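Local coordinates for signal peptidase I (Enterococcus faecalis, PDB 4ME8), which probably cleaves hydrophobic N-terminal signal or leader sequences from secreted proteins, as a serine endopeptidase of the S26 family, at residues 54-59 with 109-114. Numbering follows the deposited sequence.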
loop_
_atom_site.group_PDB
_atom_site.type_symbol
_atom_site.label_atom_id
_atom_site.label_comp_id
_atom_site.label_asym_id
_atom_site.label_seq_id
_atom_site.Cartn_x
_atom_site.Cartn_y
_atom_site.Cartn_z
ATOM N N GLU A 54 -0.854 -12.591 -0.366
ATOM C CA GLU A 54 -1.787 -11.959 -1.292
ATOM C C GLU A 54 -1.126 -11.362 -2.542
ATOM O O GLU A 54 -0.002 -10.858 -2.495
ATOM C CB GLU A 54 -2.576 -10.873 -0.564
ATOM C CG GLU A 54 -3.510 -11.427 0.516
ATOM C CD GLU A 54 -4.078 -10.355 1.436
ATOM O OE1 GLU A 54 -3.650 -9.183 1.329
ATOM O OE2 GLU A 54 -4.949 -10.678 2.280
ATOM N N THR A 55 -1.845 -11.426 -3.661
ATOM C CA THR A 55 -1.497 -10.631 -4.837
ATOM C C THR A 55 -2.137 -9.240 -4.694
ATOM O O THR A 55 -3.232 -9.105 -4.126
ATOM C CB THR A 55 -1.973 -11.287 -6.152
ATOM O OG1 THR A 55 -3.402 -11.259 -6.215
ATOM C CG2 THR A 55 -1.477 -12.735 -6.267
ATOM N N VAL A 56 -1.442 -8.214 -5.181
ATOM C CA VAL A 56 -1.955 -6.848 -5.187
ATOM C C VAL A 56 -1.901 -6.298 -6.592
ATOM O O VAL A 56 -0.858 -6.345 -7.246
ATOM C CB VAL A 56 -1.140 -5.913 -4.270
ATOM C CG1 VAL A 56 -1.655 -4.478 -4.383
ATOM C CG2 VAL A 56 -1.199 -6.405 -2.827
ATOM N N GLU A 57 -3.029 -5.785 -7.060
ATOM C CA GLU A 57 -3.097 -5.179 -8.375
ATOM C C GLU A 57 -3.930 -3.904 -8.333
ATOM O O GLU A 57 -4.949 -3.831 -7.648
ATOM C CB GLU A 57 -3.657 -6.166 -9.420
ATOM C CG GLU A 57 -3.913 -5.530 -10.788
ATOM C CD GLU A 57 -4.065 -6.525 -11.942
ATOM O OE1 GLU A 57 -4.393 -7.711 -11.716
ATOM O OE2 GLU A 57 -3.866 -6.105 -13.102
ATOM N N TYR A 58 -3.464 -2.897 -9.061
ATOM C CA TYR A 58 -4.285 -1.756 -9.419
ATOM C C TYR A 58 -4.479 -1.777 -10.924
ATOM O O TYR A 58 -3.513 -1.888 -11.673
ATOM C CB TYR A 58 -3.627 -0.448 -8.993
ATOM C CG TYR A 58 -4.115 0.056 -7.666
ATOM C CD1 TYR A 58 -3.599 -0.448 -6.485
ATOM C CD2 TYR A 58 -5.107 1.030 -7.588
ATOM C CE1 TYR A 58 -4.047 0.006 -5.266
ATOM C CE2 TYR A 58 -5.560 1.490 -6.370
ATOM C CZ TYR A 58 -5.030 0.968 -5.217
ATOM O OH TYR A 58 -5.462 1.415 -3.992
ATOM N N ARG A 59 -5.734 -1.710 -11.351
ATOM C CA ARG A 59 -6.085 -1.586 -12.757
ATOM C C ARG A 59 -7.259 -0.611 -12.847
ATOM O O ARG A 59 -8.275 -0.794 -12.166
ATOM C CB ARG A 59 -6.450 -2.952 -13.359
ATOM C CG ARG A 59 -6.788 -2.906 -14.844
ATOM C CD ARG A 59 -6.850 -4.286 -15.497
ATOM N NE ARG A 59 -8.131 -4.973 -15.292
ATOM C CZ ARG A 59 -8.373 -5.927 -14.386
ATOM N NH1 ARG A 59 -7.429 -6.358 -13.549
ATOM N NH2 ARG A 59 -9.588 -6.465 -14.314
HETATM N N MSE A 109 5.791 -9.875 5.868
HETATM C CA MSE A 109 5.926 -8.569 5.232
HETATM C C MSE A 109 4.607 -7.990 4.817
HETATM O O MSE A 109 3.630 -8.713 4.658
HETATM C CB MSE A 109 6.832 -8.724 4.022
HETATM C CG MSE A 109 8.229 -9.072 4.532
HETATM SE SE MSE A 109 9.559 -8.450 3.260
HETATM C CE MSE A 109 9.793 -6.598 3.851
ATOM N N TYR A 110 4.600 -6.667 4.634
ATOM C CA TYR A 110 3.431 -5.899 4.224
ATOM C C TYR A 110 3.715 -5.084 2.960
ATOM O O TYR A 110 4.852 -4.675 2.708
ATOM C CB TYR A 110 3.043 -4.899 5.326
ATOM C CG TYR A 110 2.509 -5.467 6.638
ATOM C CD1 TYR A 110 1.643 -6.557 6.662
ATOM C CD2 TYR A 110 2.820 -4.861 7.853
ATOM C CE1 TYR A 110 1.128 -7.039 7.857
ATOM C CE2 TYR A 110 2.308 -5.332 9.049
ATOM C CZ TYR A 110 1.467 -6.427 9.050
ATOM O OH TYR A 110 0.953 -6.906 10.234
ATOM N N PHE A 111 2.656 -4.843 2.189
ATOM C CA PHE A 111 2.646 -3.884 1.097
ATOM C C PHE A 111 1.813 -2.712 1.575
ATOM O O PHE A 111 0.668 -2.893 2.006
ATOM C CB PHE A 111 2.006 -4.495 -0.153
ATOM C CG PHE A 111 2.107 -3.621 -1.368
ATOM C CD1 PHE A 111 3.244 -3.638 -2.153
ATOM C CD2 PHE A 111 1.069 -2.766 -1.711
ATOM C CE1 PHE A 111 3.345 -2.820 -3.271
ATOM C CE2 PHE A 111 1.166 -1.941 -2.815
ATOM C CZ PHE A 111 2.302 -1.967 -3.601
ATOM N N VAL A 112 2.391 -1.515 1.540
ATOM C CA VAL A 112 1.707 -0.318 2.053
ATOM C C VAL A 112 1.644 0.783 0.989
ATOM O O VAL A 112 2.461 0.813 0.084
ATOM C CB VAL A 112 2.372 0.218 3.336
ATOM C CG1 VAL A 112 2.448 -0.876 4.405
ATOM C CG2 VAL A 112 3.754 0.804 3.052
ATOM N N LEU A 113 0.641 1.649 1.084
ATOM C CA LEU A 113 0.496 2.784 0.176
ATOM C C LEU A 113 0.059 4.007 0.975
ATOM O O LEU A 113 -0.650 3.869 1.967
ATOM C CB LEU A 113 -0.555 2.492 -0.890
ATOM C CG LEU A 113 -0.347 1.354 -1.889
ATOM C CD1 LEU A 113 -1.587 1.219 -2.749
ATOM C CD2 LEU A 113 0.867 1.571 -2.778
ATOM N N GLY A 114 0.471 5.195 0.538
ATOM C CA GLY A 114 0.021 6.435 1.163
ATOM C C GLY A 114 -1.184 7.022 0.452
ATOM O O GLY A 114 -1.274 6.945 -0.776
#
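Tyr58 OH is gripped by two hydrogen bonds, one with Glu72 and one with Arg117, and beside this polar end the same ring meets Leu113. The methyl CD1 of Leu113 lies 3.7 Å from Tyr58 CE1 and 4.1 Å from Tyr58 OH. The two side chains come from opposite directions, and the methyl reaches the ring obliquely. The two bonds probably fix the hydroxyl end, and with it the ring beside Leu113. Leu113 has CG anti to its carbonyl carbon (chi1 -63°) and an extended chi2, which carries CD1 out to the tyrosine.

The second apolar pair is Val56 with Phe111. Val56 CG1 sits 4.1 Å from Phe111 CE2 and nearly as close to CD2, so one methyl meets the CD2-CE2 bond of the ring, again at a slant. The phenyl group stands opposite its own backbone N (chi1 -173°), which places CD2 and CE2 next to Val56 CG1.

No hydrogen bond joins the two segments. Their backbones stay apart, with the CA atoms of Val56 and Phe111 8.3 Å from each other. All four touching residues are buried, and the contact is purely a meeting of side chains between two sheets. Leu113 lies about 6 Å, side chain to side chain, from Lys46, the predicted catalytic lysine, so the Leu113 end of the contact lies near the probable active site. Strand 56-59 runs between 62-65 and 92-93 in its antiparallel sheet, where Val56 touches Ile65 and Tyr58 touches Leu63. Strand 109-113 lies between 43-50 and 129-130 in the other, with Leu113 against Ile49.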